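Local coordinates for protein ZmpA Glycopeptidase (Clostridium perfringens, PDB 6XSX) that is the M60 peptidase module of a larger multidomain metalloprotease and probably cleaves the peptide backbone of glycosylated proteins, at residues F45-P50 with F236-I241; S230-S234 with Q371-S375; H387-M392 with M411-T417; N441-F446 with A515-E519. All blocks are in the same frame, centred on the assembly; numbering follows the deposited sequence.

Interaction 1 (F45-P50 with F236-I241)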
loop_
_atom_site.group_PDB
_atom_site.type_symbol
_atom_site.label_atom_id
_atom_site.label_comp_id
_atom_site.label_asym_id
_atom_site.label_seq_id
_atom_site.Cartn_x
_atom_site.Cartn_y
_atom_site.Cartn_z
ATOM N N PHE A 45 7.652 11.788 3.784
ATOM C CA PHE A 45 6.573 12.297 2.952
ATOM C C PHE A 45 6.821 13.778 2.677
ATOM O O PHE A 45 7.351 14.477 3.539
ATOM C CB PHE A 45 5.228 12.099 3.650
ATOM C CG PHE A 45 4.738 10.674 3.713
ATOM C CD1 PHE A 45 5.529 9.619 3.276
ATOM C CD2 PHE A 45 3.495 10.380 4.257
ATOM C CE1 PHE A 45 5.073 8.310 3.351
ATOM C CE2 PHE A 45 3.036 9.072 4.326
ATOM C CZ PHE A 45 3.826 8.039 3.866
ATOM N N GLN A 46 6.452 14.221 1.464
ATOM C CA GLN A 46 6.485 15.627 1.082
ATOM C C GLN A 46 5.198 16.297 1.561
ATOM O O GLN A 46 4.302 15.640 2.092
ATOM C CB GLN A 46 6.627 15.778 -0.437
ATOM C CG GLN A 46 7.684 14.874 -1.065
ATOM C CD GLN A 46 9.053 15.070 -0.452
ATOM O OE1 GLN A 46 9.668 14.130 0.062
ATOM N NE2 GLN A 46 9.529 16.302 -0.472
ATOM N N ASP A 47 5.113 17.615 1.366
ATOM C CA ASP A 47 3.924 18.352 1.753
ATOM C C ASP A 47 3.663 19.472 0.749
ATOM O O ASP A 47 3.273 20.574 1.140
ATOM C CB ASP A 47 4.066 18.895 3.173
ATOM C CG ASP A 47 2.746 19.364 3.746
ATOM O OD1 ASP A 47 1.690 18.874 3.282
ATOM O OD2 ASP A 47 2.786 20.203 4.658
ATOM N N TRP A 48 3.858 19.154 -0.540
ATOM C CA TRP A 48 3.632 20.083 -1.633
ATOM C C TRP A 48 2.194 20.604 -1.625
ATOM O O TRP A 48 1.254 19.817 -1.520
ATOM C CB TRP A 48 3.933 19.409 -2.976
ATOM C CG TRP A 48 5.337 18.920 -3.122
ATOM C CD1 TRP A 48 6.415 19.198 -2.328
ATOM C CD2 TRP A 48 5.824 18.098 -4.186
ATOM N NE1 TRP A 48 7.534 18.580 -2.814
ATOM C CE2 TRP A 48 7.203 17.903 -3.957
ATOM C CE3 TRP A 48 5.228 17.526 -5.310
ATOM C CZ2 TRP A 48 7.992 17.128 -4.804
ATOM C CZ3 TRP A 48 6.006 16.754 -6.142
ATOM C CH2 TRP A 48 7.368 16.564 -5.891
ATOM N N GLN A 49 2.053 21.929 -1.796
ATOM C CA GLN A 49 0.752 22.594 -1.802
ATOM C C GLN A 49 0.564 23.346 -3.117
ATOM O O GLN A 49 1.542 23.822 -3.697
ATOM C CB GLN A 49 0.580 23.484 -0.573
ATOM C CG GLN A 49 0.726 22.730 0.748
ATOM C CD GLN A 49 -0.264 21.601 0.913
ATOM O OE1 GLN A 49 -1.430 21.710 0.555
ATOM N NE2 GLN A 49 0.192 20.497 1.476
ATOM N N PRO A 50 -0.689 23.396 -3.642
ATOM C CA PRO A 50 -0.977 23.896 -4.990
ATOM C C PRO A 50 -0.711 25.380 -5.219
ATOM O O PRO A 50 -0.900 26.191 -4.308
ATOM C CB PRO A 50 -2.496 23.687 -5.150
ATOM C CG PRO A 50 -3.024 23.597 -3.727
ATOM C CD PRO A 50 -1.909 22.924 -2.954
ATOM N N PHE A 236 -0.559 13.691 10.416
ATOM C CA PHE A 236 0.286 14.882 10.408
ATOM C C PHE A 236 0.116 15.579 9.058
ATOM O O PHE A 236 -0.625 15.087 8.205
ATOM C CB PHE A 236 1.739 14.514 10.734
ATOM C CG PHE A 236 2.418 13.642 9.706
ATOM C CD1 PHE A 236 2.132 12.288 9.620
ATOM C CD2 PHE A 236 3.337 14.179 8.811
ATOM C CE1 PHE A 236 2.768 11.489 8.680
ATOM C CE2 PHE A 236 3.967 13.382 7.868
ATOM C CZ PHE A 236 3.681 12.034 7.804
ATOM N N ASN A 237 0.776 16.732 8.865
ATOM C CA ASN A 237 0.625 17.456 7.606
ATOM C C ASN A 237 1.538 16.838 6.554
ATOM O O ASN A 237 2.756 16.889 6.700
ATOM C CB ASN A 237 0.907 18.956 7.739
ATOM C CG ASN A 237 -0.092 19.679 8.615
ATOM O OD1 ASN A 237 -1.279 19.365 8.603
ATOM N ND2 ASN A 237 0.380 20.657 9.374
ATOM N N PHE A 238 0.931 16.255 5.510
ATOM C CA PHE A 238 1.660 15.728 4.367
ATOM C C PHE A 238 0.763 15.725 3.131
ATOM O O PHE A 238 -0.451 15.891 3.224
ATOM C CB PHE A 238 2.198 14.324 4.666
ATOM C CG PHE A 238 1.140 13.258 4.828
ATOM C CD1 PHE A 238 0.603 12.613 3.722
ATOM C CD2 PHE A 238 0.724 12.858 6.091
ATOM C CE1 PHE A 238 -0.348 11.612 3.872
ATOM C CE2 PHE A 238 -0.220 11.857 6.246
ATOM C CZ PHE A 238 -0.759 11.237 5.133
ATOM N N ARG A 239 1.372 15.536 1.960
ATOM C CA ARG A 239 0.583 15.268 0.770
ATOM C C ARG A 239 1.220 14.099 0.027
ATOM O O ARG A 239 2.315 14.232 -0.515
ATOM C CB ARG A 239 0.418 16.510 -0.116
ATOM C CG ARG A 239 -0.562 16.312 -1.265
ATOM C CD ARG A 239 -0.691 17.519 -2.189
ATOM N NE ARG A 239 -1.326 18.666 -1.541
ATOM C CZ ARG A 239 -2.638 18.795 -1.362
ATOM N NH1 ARG A 239 -3.457 17.844 -1.772
ATOM N NH2 ARG A 239 -3.130 19.868 -0.770
ATOM N N TYR A 240 0.536 12.946 0.048
ATOM C CA TYR A 240 1.045 11.774 -0.649
ATOM C C TYR A 240 0.946 12.063 -2.141
ATOM O O TYR A 240 -0.036 12.668 -2.582
ATOM C CB TYR A 240 0.245 10.516 -0.290
ATOM C CG TYR A 240 0.895 9.246 -0.784
ATOM C CD1 TYR A 240 1.747 8.507 0.029
ATOM C CD2 TYR A 240 0.714 8.820 -2.087
ATOM C CE1 TYR A 240 2.371 7.358 -0.439
ATOM C CE2 TYR A 240 1.334 7.682 -2.573
ATOM C CZ TYR A 240 2.160 6.943 -1.743
ATOM O OH TYR A 240 2.768 5.822 -2.231
ATOM N N ILE A 241 1.956 11.616 -2.900
ATOM C CA ILE A 241 2.064 11.943 -4.316
ATOM C C ILE A 241 2.160 10.662 -5.141
ATOM O O ILE A 241 3.037 9.831 -4.897
ATOM C CB ILE A 241 3.294 12.841 -4.576
ATOM C CG1 ILE A 241 3.224 14.144 -3.772
ATOM C CG2 ILE A 241 3.472 13.100 -6.074
ATOM C CD1 ILE A 241 4.581 14.723 -3.424
HETATM O O HOH W 1 4.699 12.783 -0.230
HETATM O O HOH W 2 -1.930 18.031 2.041
#
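Phe45 and Phe238 meet as a T-shaped pair: the edge of Phe45 points at one face of Phe238, with Phe45 CD2 3.7 Å from Phe238 CD1 and the two planes at 67°. Phe45 in turn offers a face to the edge of Tyr240, whose plane stands at 90° to it, and Phe236 CZ comes in beside Phe45 CD2. Trp48 uses one face of its indole to receive Ile241 CD1, a CH-pi contact 3.7 Å from the centroid of the six-membered ring. Gln46 CB lies over a face of the same indole.

Another flat group is the guanidinium of Arg239, gripped at its edge by two carbonyl oxygens. Its chain runs straight out, with CG anti to the backbone N (chi1 -172°), then bends at chi3. That bend turns NE to Trp48 O at 2.8 Å and NH2 to Gln49 OE1 at 2.8 Å, both acceptors lying near the guanidinium plane; the NE bond is the less straight. NH1 goes to Ser183 O and Thr186 O, so the buried cation is held by neutral oxygens on all three nitrogens. Gln49 NE2 bonds back to Asp47 O, which steadies the amide, while Asp47 pairs with Arg30.

Between the backbones, Arg239 N donates to Gln46 O at 2.9 Å, and one water links Gln46 N with Arg239 O. Helix 206-224 packs on Phe238 and Tyr240. The whole is an aromatic cluster beside a buried arginine, joining the lead-ins to strands 49-56 and 240-244 of the mixed sheet in the M60 peptidase module.

Interaction 2 (S230-S234 with Q371-S375)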
loop_
_atom_site.group_PDB
_atom_site.type_symbol
_atom_site.label_atom_id
_atom_site.label_comp_id
_atom_site.label_asym_id
_atom_site.label_seq_id
_atom_site.Cartn_x
_atom_site.Cartn_y
_atom_site.Cartn_z
ATOM N N SER A 230 -1.534 8.194 20.169
ATOM C CA SER A 230 -0.279 8.781 20.615
ATOM C C SER A 230 0.341 9.532 19.441
ATOM O O SER A 230 -0.186 9.470 18.333
ATOM C CB SER A 230 0.668 7.721 21.099
ATOM O OG SER A 230 1.058 6.881 20.014
ATOM N N GLU A 231 1.483 10.190 19.675
ATOM C CA GLU A 231 2.092 10.998 18.631
ATOM C C GLU A 231 2.485 10.116 17.442
ATOM O O GLU A 231 2.196 10.466 16.297
ATOM C CB GLU A 231 3.286 11.807 19.141
ATOM C CG GLU A 231 3.697 12.896 18.158
ATOM C CD GLU A 231 4.972 13.659 18.476
ATOM O OE1 GLU A 231 5.652 13.301 19.438
ATOM O OE2 GLU A 231 5.281 14.611 17.747
ATOM N N VAL A 232 3.119 8.969 17.730
ATOM C CA VAL A 232 3.615 8.068 16.698
ATOM C C VAL A 232 2.447 7.363 16.012
ATOM O O VAL A 232 2.650 6.633 15.048
ATOM C CB VAL A 232 4.672 7.069 17.220
ATOM C CG1 VAL A 232 5.866 7.778 17.857
ATOM C CG2 VAL A 232 4.086 6.022 18.165
ATOM N N ASN A 233 1.225 7.589 16.506
ATOM C CA ASN A 233 0.040 6.971 15.934
ATOM C C ASN A 233 -0.937 8.040 15.450
ATOM O O ASN A 233 -2.119 7.753 15.269
ATOM C CB ASN A 233 -0.661 6.044 16.934
ATOM C CG ASN A 233 0.095 4.768 17.238
ATOM O OD1 ASN A 233 0.937 4.329 16.459
ATOM N ND2 ASN A 233 -0.217 4.153 18.368
ATOM N N SER A 234 -0.445 9.269 15.234
ATOM C CA SER A 234 -1.317 10.352 14.795
ATOM C C SER A 234 -1.021 10.740 13.351
ATOM O O SER A 234 0.085 10.548 12.856
ATOM C CB SER A 234 -1.228 11.550 15.701
ATOM O OG SER A 234 0.113 12.017 15.785
ATOM N N GLN A 371 1.644 -0.905 15.461
ATOM C CA GLN A 371 1.732 -0.031 16.627
ATOM C C GLN A 371 2.874 -0.466 17.549
ATOM O O GLN A 371 3.615 0.382 18.045
ATOM C CB GLN A 371 0.402 0.049 17.379
ATOM C CG GLN A 371 -0.609 0.993 16.748
ATOM C CD GLN A 371 -1.973 0.816 17.369
ATOM O OE1 GLN A 371 -2.225 -0.167 18.064
ATOM N NE2 GLN A 371 -2.867 1.760 17.113
ATOM N N GLU A 372 3.031 -1.779 17.760
ATOM C CA GLU A 372 4.101 -2.264 18.623
ATOM C C GLU A 372 5.470 -1.875 18.075
ATOM O O GLU A 372 6.342 -1.455 18.840
ATOM C CB GLU A 372 4.047 -3.776 18.829
ATOM C CG GLU A 372 2.883 -4.210 19.702
ATOM C CD GLU A 372 2.978 -3.753 21.147
ATOM O OE1 GLU A 372 4.044 -3.933 21.754
ATOM O OE2 GLU A 372 1.988 -3.206 21.652
ATOM N N PHE A 373 5.660 -2.047 16.760
ATOM C CA PHE A 373 6.954 -1.795 16.139
ATOM C C PHE A 373 7.241 -0.295 16.053
ATOM O O PHE A 373 8.399 0.120 16.018
ATOM C CB PHE A 373 7.071 -2.518 14.791
ATOM C CG PHE A 373 7.580 -3.930 14.935
ATOM C CD1 PHE A 373 6.701 -4.999 15.003
ATOM C CD2 PHE A 373 8.939 -4.179 15.066
ATOM C CE1 PHE A 373 7.169 -6.292 15.176
ATOM C CE2 PHE A 373 9.409 -5.472 15.239
ATOM C CZ PHE A 373 8.522 -6.526 15.287
ATOM N N ARG A 374 6.178 0.516 16.030
ATOM C CA ARG A 374 6.351 1.955 15.938
ATOM C C ARG A 374 6.818 2.544 17.263
ATOM O O ARG A 374 7.495 3.570 17.261
ATOM C CB ARG A 374 5.065 2.659 15.504
ATOM C CG ARG A 374 5.062 3.050 14.037
ATOM C CD ARG A 374 4.176 4.244 13.740
ATOM N NE ARG A 374 2.784 4.086 14.136
ATOM C CZ ARG A 374 1.934 3.203 13.624
ATOM N NH1 ARG A 374 0.682 3.166 14.050
ATOM N NH2 ARG A 374 2.338 2.356 12.696
ATOM N N SER A 375 6.435 1.928 18.386
ATOM C CA SER A 375 6.577 2.636 19.650
ATOM C C SER A 375 7.440 1.882 20.666
ATOM O O SER A 375 7.589 2.340 21.801
ATOM C CB SER A 375 5.224 3.000 20.215
ATOM O OG SER A 375 4.510 1.831 20.584
#
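Val232, Asn233 and Arg374 carry this contact, and Arg374 is its hub. Its side chain leaves the last turns of helix 365-375, bends at chi3 (-57°) and brings the edge of the guanidinium up to the loop. There NE and NH1 grip a single atom side-on: Asn233 OD1 lies 3.0 Å from Arg374 NE and 2.7 Å from Arg374 NH1. Neither bond is straight. NE approaches OD1 nearly head-on to its C=O, whereas NH1 comes from above the amide plane; amide and guanidinium planes stand 80° apart. Val232 O sits 2.7 Å from Arg374 NE in a further, weak bond, so two acceptors share one N-H.

NH1 also donates to Trp224 O, at the C-terminal end of helix 206-224, and the guanidinium makes a cation-pi contact with Phe226, just after it. The nitrogen of the same amide, Asn233 ND2, rests against Gln371 CG at 3.6 Å and bonds to Ser229 OG, which helps fix the amide's rotation.

The apolar share falls to Val232, whose CG2 meets Ser375 CB at 3.8 Å. The arrangement is a side-on, two-nitrogen arginine grip on one amide oxygen: through it helix 365-375 holds the 3-10 turn of 231-232, in the connection from helix 206-224 to strand 240-244, within the M60 peptidase module.

Interaction 3 (H387-M392 with M411-T417)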
loop_
_atom_site.group_PDB
_atom_site.type_symbol
_atom_site.label_atom_id
_atom_site.label_comp_id
_atom_site.label_asym_id
_atom_site.label_seq_id
_atom_site.Cartn_x
_atom_site.Cartn_y
_atom_site.Cartn_z
ATOM N N HIS A 387 12.997 -11.868 12.778
ATOM C CA HIS A 387 11.993 -12.913 12.688
ATOM C C HIS A 387 11.493 -13.257 14.085
ATOM O O HIS A 387 10.285 -13.336 14.303
ATOM C CB HIS A 387 12.551 -14.144 11.967
ATOM C CG HIS A 387 12.704 -13.958 10.495
ATOM N ND1 HIS A 387 11.841 -13.174 9.756
ATOM C CD2 HIS A 387 13.590 -14.476 9.617
ATOM C CE1 HIS A 387 12.192 -13.214 8.485
ATOM N NE2 HIS A 387 13.268 -13.990 8.379
ATOM N N ASN A 388 12.436 -13.429 15.021
ATOM C CA ASN A 388 12.121 -13.834 16.383
ATOM C C ASN A 388 11.311 -12.740 17.070
ATOM O O ASN A 388 10.459 -13.032 17.910
ATOM C CB ASN A 388 13.369 -14.245 17.176
ATOM C CG ASN A 388 13.719 -15.711 17.007
ATOM O OD1 ASN A 388 13.411 -16.530 17.869
ATOM N ND2 ASN A 388 14.349 -16.061 15.898
ATOM N N ALA A 389 11.571 -11.483 16.696
ATOM C CA ALA A 389 10.831 -10.362 17.261
ATOM C C ALA A 389 9.369 -10.399 16.809
ATOM O O ALA A 389 8.481 -10.069 17.588
ATOM C CB ALA A 389 11.502 -9.048 16.933
ATOM N N TRP A 390 9.126 -10.802 15.552
ATOM C CA TRP A 390 7.766 -10.927 15.042
ATOM C C TRP A 390 6.988 -11.916 15.905
ATOM O O TRP A 390 5.818 -11.691 16.222
ATOM C CB TRP A 390 7.755 -11.429 13.597
ATOM C CG TRP A 390 8.322 -10.518 12.553
ATOM C CD1 TRP A 390 8.671 -9.204 12.678
ATOM C CD2 TRP A 390 8.545 -10.863 11.173
ATOM N NE1 TRP A 390 9.121 -8.720 11.478
ATOM C CE2 TRP A 390 9.056 -9.713 10.538
ATOM C CE3 TRP A 390 8.374 -12.032 10.421
ATOM C CZ2 TRP A 390 9.390 -9.699 9.183
ATOM C CZ3 TRP A 390 8.702 -12.019 9.082
ATOM C CH2 TRP A 390 9.210 -10.868 8.475
ATOM N N VAL A 391 7.648 -13.027 16.255
ATOM C CA VAL A 391 6.986 -14.103 16.972
ATOM C C VAL A 391 6.543 -13.570 18.330
ATOM O O VAL A 391 5.444 -13.864 18.790
ATOM C CB VAL A 391 7.901 -15.329 17.127
ATOM C CG1 VAL A 391 7.267 -16.390 18.020
ATOM C CG2 VAL A 391 8.275 -15.911 15.778
ATOM N N MET A 392 7.418 -12.770 18.950
ATOM C CA MET A 392 7.185 -12.254 20.289
ATOM C C MET A 392 6.100 -11.184 20.259
ATOM O O MET A 392 5.189 -11.220 21.088
ATOM C CB MET A 392 8.474 -11.697 20.901
ATOM C CG MET A 392 9.432 -12.808 21.279
ATOM S SD MET A 392 10.960 -12.237 22.059
ATOM C CE MET A 392 11.755 -11.371 20.707
ATOM N N MET A 411 10.430 -21.067 10.089
ATOM C CA MET A 411 11.274 -20.096 10.767
ATOM C C MET A 411 11.941 -20.773 11.963
ATOM O O MET A 411 11.356 -21.665 12.578
ATOM C CB MET A 411 10.447 -18.907 11.256
ATOM C CG MET A 411 11.275 -17.872 11.973
ATOM S SD MET A 411 10.233 -16.709 12.860
ATOM C CE MET A 411 9.370 -15.950 11.484
ATOM N N ASP A 412 13.168 -20.337 12.282
ATOM C CA ASP A 412 13.906 -20.888 13.406
ATOM C C ASP A 412 13.601 -20.054 14.644
ATOM O O ASP A 412 14.118 -18.951 14.793
ATOM C CB ASP A 412 15.409 -20.932 13.120
ATOM C CG ASP A 412 16.197 -21.867 14.024
ATOM O OD1 ASP A 412 15.867 -21.971 15.228
ATOM O OD2 ASP A 412 17.145 -22.489 13.517
ATOM N N VAL A 413 12.763 -20.598 15.530
ATOM C CA VAL A 413 12.374 -19.883 16.733
ATOM C C VAL A 413 13.279 -20.350 17.871
ATOM O O VAL A 413 13.395 -21.550 18.100
ATOM C CB VAL A 413 10.879 -20.090 17.041
ATOM C CG1 VAL A 413 10.465 -19.430 18.342
ATOM C CG2 VAL A 413 9.999 -19.617 15.895
ATOM N N TRP A 414 13.907 -19.386 18.563
ATOM C CA TRP A 414 14.952 -19.654 19.543
ATOM C C TRP A 414 14.349 -19.991 20.901
ATOM O O TRP A 414 13.217 -19.598 21.205
ATOM C CB TRP A 414 15.915 -18.469 19.679
ATOM C CG TRP A 414 16.666 -18.133 18.430
ATOM C CD1 TRP A 414 17.136 -19.010 17.494
ATOM C CD2 TRP A 414 17.063 -16.821 17.993
ATOM N NE1 TRP A 414 17.783 -18.331 16.495
ATOM C CE2 TRP A 414 17.761 -16.989 16.777
ATOM C CE3 TRP A 414 16.904 -15.526 18.511
ATOM C CZ2 TRP A 414 18.298 -15.908 16.072
ATOM C CZ3 TRP A 414 17.432 -14.458 17.813
ATOM C CH2 TRP A 414 18.123 -14.652 16.612
ATOM N N LYS A 415 15.161 -20.682 21.714
ATOM C CA LYS A 415 14.770 -21.159 23.030
ATOM C C LYS A 415 14.187 -20.011 23.851
ATOM O O LYS A 415 13.113 -20.169 24.430
ATOM C CB LYS A 415 15.935 -21.878 23.721
ATOM N N GLU A 416 14.860 -18.849 23.846
ATOM C CA GLU A 416 14.428 -17.706 24.644
ATOM C C GLU A 416 13.101 -17.126 24.135
ATOM O O GLU A 416 12.258 -16.718 24.935
ATOM C CB GLU A 416 15.553 -16.682 24.863
ATOM C CG GLU A 416 15.966 -15.895 23.628
ATOM C CD GLU A 416 17.034 -16.506 22.730
ATOM O OE1 GLU A 416 17.299 -17.737 22.840
ATOM O OE2 GLU A 416 17.603 -15.744 21.909
ATOM N N THR A 417 12.906 -17.111 22.810
ATOM C CA THR A 417 11.661 -16.648 22.209
ATOM C C THR A 417 10.495 -17.496 22.717
ATOM O O THR A 417 9.464 -16.960 23.120
ATOM C CB THR A 417 11.730 -16.680 20.676
ATOM O OG1 THR A 417 12.811 -15.857 20.242
ATOM C CG2 THR A 417 10.460 -16.201 20.009
#
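Asn388 lays its amide flat over the indole of Trp414: the planes are 15° apart, and ND2 sits over the centre of one face, 3.5 Å from Trp414 CD2. The side chains themselves cross at about a right angle. With chi2 at -100° the amide is turned so that its oxygen and nitrogen face different parts of the 411-417 chain. OD1 takes Trp414 N at 3.0 Å, in the carbonyl plane on a lone pair and nearly straight (170°), and also accepts from Thr417 OG1 at a short 2.5 Å. ND2 donates to Asp412 O at 3.1 Å, and additionally to Glu384 O in its own helix.

Beside this polar knot the contact is apolar. Met411, extended through chi1 and chi2, brings SD 3.6 Å from His387 CB while sliding past Val391 in the opposite direction. The bend at chi3 turns its methyl CE obliquely toward the rings of His387 and Trp390. Val391 and Val413 meet tip to tip, and Thr417 CG2 lies across Val391 CG1 and 3.8 Å from Met392 CG. Phe406 of helix 403-408 touches both Val391 and Met411.

Chemically, a single buried amide satisfies both the N-cap residue's N-H and a first-turn hydroxyl of helix 415-421, and its nitrogen ties down the incoming loop. The start of that helix is thereby fixed to helix 383-398, with sulfur and methyl packing filling in alongside.

Interaction 4 (N441-F446 with A515-E519)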
loop_
_atom_site.group_PDB
_atom_site.type_symbol
_atom_site.label_atom_id
_atom_site.label_comp_id
_atom_site.label_asym_id
_atom_site.label_seq_id
_atom_site.Cartn_x
_atom_site.Cartn_y
_atom_site.Cartn_z
ATOM N N ASN A 441 -15.117 -17.087 0.427
ATOM C CA ASN A 441 -16.314 -17.913 0.551
ATOM C C ASN A 441 -17.553 -17.049 0.781
ATOM O O ASN A 441 -18.653 -17.460 0.410
ATOM C CB ASN A 441 -16.255 -18.871 1.742
ATOM C CG ASN A 441 -15.565 -20.185 1.445
ATOM O OD1 ASN A 441 -15.591 -20.667 0.322
ATOM N ND2 ASN A 441 -14.957 -20.787 2.450
ATOM N N LYS A 442 -17.372 -15.880 1.418
ATOM C CA LYS A 442 -18.480 -15.092 1.947
ATOM C C LYS A 442 -19.462 -16.009 2.673
ATOM O O LYS A 442 -20.651 -16.006 2.365
ATOM C CB LYS A 442 -19.274 -14.420 0.822
ATOM C CG LYS A 442 -18.510 -13.467 -0.082
ATOM C CD LYS A 442 -19.456 -12.828 -1.070
ATOM C CE LYS A 442 -18.826 -12.588 -2.422
ATOM N NZ LYS A 442 -18.506 -11.154 -2.620
ATOM N N GLY A 443 -18.953 -16.816 3.609
ATOM C CA GLY A 443 -19.771 -17.796 4.303
ATOM C C GLY A 443 -19.678 -17.606 5.811
ATOM O O GLY A 443 -19.346 -16.518 6.285
ATOM N N GLY A 444 -19.965 -18.682 6.552
ATOM C CA GLY A 444 -19.865 -18.654 8.000
ATOM C C GLY A 444 -19.165 -19.904 8.524
ATOM O O GLY A 444 -18.297 -20.481 7.860
ATOM N N VAL A 445 -19.579 -20.328 9.718
ATOM C CA VAL A 445 -18.969 -21.466 10.380
ATOM C C VAL A 445 -19.775 -22.710 10.000
ATOM O O VAL A 445 -20.869 -22.588 9.441
ATOM C CB VAL A 445 -18.934 -21.227 11.904
ATOM C CG1 VAL A 445 -17.999 -20.080 12.268
ATOM C CG2 VAL A 445 -20.331 -20.988 12.474
ATOM N N PHE A 446 -19.244 -23.900 10.300
ATOM C CA PHE A 446 -19.969 -25.120 9.978
ATOM C C PHE A 446 -21.327 -25.126 10.683
ATOM O O PHE A 446 -21.422 -24.778 11.862
ATOM C CB PHE A 446 -19.172 -26.357 10.393
ATOM C CG PHE A 446 -17.974 -26.681 9.537
ATOM C CD1 PHE A 446 -18.026 -26.557 8.156
ATOM C CD2 PHE A 446 -16.807 -27.171 10.116
ATOM C CE1 PHE A 446 -16.928 -26.879 7.368
ATOM C CE2 PHE A 446 -15.704 -27.484 9.329
ATOM C CZ PHE A 446 -15.765 -27.336 7.957
ATOM N N ALA A 515 -12.277 -31.515 7.996
ATOM C CA ALA A 515 -12.615 -30.312 7.252
ATOM C C ALA A 515 -12.501 -29.102 8.178
ATOM O O ALA A 515 -12.686 -29.232 9.381
ATOM C CB ALA A 515 -14.006 -30.432 6.664
ATOM N N TYR A 516 -12.167 -27.936 7.604
ATOM C CA TYR A 516 -11.966 -26.728 8.396
ATOM C C TYR A 516 -12.841 -25.612 7.850
ATOM O O TYR A 516 -12.968 -25.481 6.637
ATOM C CB TYR A 516 -10.498 -26.297 8.416
ATOM C CG TYR A 516 -9.693 -26.989 9.480
ATOM C CD1 TYR A 516 -9.235 -28.286 9.292
ATOM C CD2 TYR A 516 -9.410 -26.358 10.683
ATOM C CE1 TYR A 516 -8.503 -28.933 10.278
ATOM C CE2 TYR A 516 -8.673 -26.986 11.672
ATOM C CZ TYR A 516 -8.222 -28.280 11.467
ATOM O OH TYR A 516 -7.500 -28.913 12.436
ATOM N N ASP A 517 -13.429 -24.824 8.764
ATOM C CA ASP A 517 -14.369 -23.785 8.372
ATOM C C ASP A 517 -13.716 -22.401 8.400
ATOM O O ASP A 517 -12.532 -22.258 8.712
ATOM C CB ASP A 517 -15.667 -23.861 9.179
ATOM C CG ASP A 517 -15.576 -23.316 10.594
ATOM O OD1 ASP A 517 -14.530 -22.691 10.944
ATOM O OD2 ASP A 517 -16.551 -23.541 11.352
ATOM N N ASN A 518 -14.530 -21.386 8.103
ATOM C CA ASN A 518 -14.075 -20.035 7.819
ATOM C C ASN A 518 -13.435 -19.393 9.050
ATOM O O ASN A 518 -12.748 -18.386 8.915
ATOM C CB ASN A 518 -15.211 -19.163 7.272
ATOM C CG ASN A 518 -15.543 -19.450 5.823
ATOM O OD1 ASN A 518 -14.642 -19.489 4.982
ATOM N ND2 ASN A 518 -16.829 -19.615 5.517
ATOM N N GLU A 519 -13.695 -19.952 10.237
ATOM C CA GLU A 519 -13.056 -19.490 11.460
ATOM C C GLU A 519 -12.024 -20.513 11.946
ATOM O O GLU A 519 -11.652 -20.513 13.119
ATOM C CB GLU A 519 -14.117 -19.137 12.504
ATOM C CG GLU A 519 -14.871 -17.866 12.154
ATOM C CD GLU A 519 -15.993 -17.441 13.084
ATOM O OE1 GLU A 519 -16.029 -17.917 14.246
ATOM O OE2 GLU A 519 -16.859 -16.663 12.621
#
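The loop 441-446 runs past the end of strand 511-517 with Val445 and Asp517 nearest, CA to CA 5.5 Å, and is held through side chains instead of strand pairing. The strand belongs to the four-stranded antiparallel sheet of the C-terminal beta region, and where it ends Asp517 forms an Asx turn, its OD1 accepting from Glu519 N at 2.9 Å. The other oxygen crosses the contact: Phe446 N donates to Asp517 OD2 at 2.9 Å, on the anti side, 23° out of the carboxylate plane. The carboxylate thus bridges its own turn and the loop. OD1 is also bonded by Asn521 N.

Asn518 works with both ends of its amide. OD1 receives Asn441 ND2 at 2.9 Å, almost straight and close to the plane of the donor amide, the two amides being turned 64° from each other. On the other end Asn518 ND2 donates to Gly444 O, in the carbonyl plane on a lone pair, and to Asn476 O as well. Asn441 ND2 has Val478 O as a second acceptor, which ties the helix end to strand 478-485.

At the outer end, Val445 CG1 packs 3.4 Å from Glu519 CD. The Phe446 ring lies against residues 515-517, its CZ 3.8 Å from Ala515 CB and its edge toward Ala515 O. Asp517 CB stands over the centre of the phenyl ring in a CH-pi contact, 3.4 Å from the Phe446 centroid and only 3° off the ring normal.

How the interactions relate
Interactions 1 and 2 adjoin in the sequence: 230-234 is followed, one residue on, by 236-241, though their centres are 20 Å apart and nothing else touches. Interactions 2 and 3 do meet. Phe373 CZ packs 3.7 Å from Trp390 CD1, where helix 365-375 lies against helix 383-398, so these two are joined through the helices, and interaction 1 is linked to them only by the adjoining chain. Interaction 4 stands apart in the C-terminal beta region, its nearest atoms about 19 Å from interaction 3 and about 27 Å from interaction 1. The HExxH pattern of His281, Glu282 and His285, probably the zinc site though no metal is bound here, lies near Tyr240 of interaction 1.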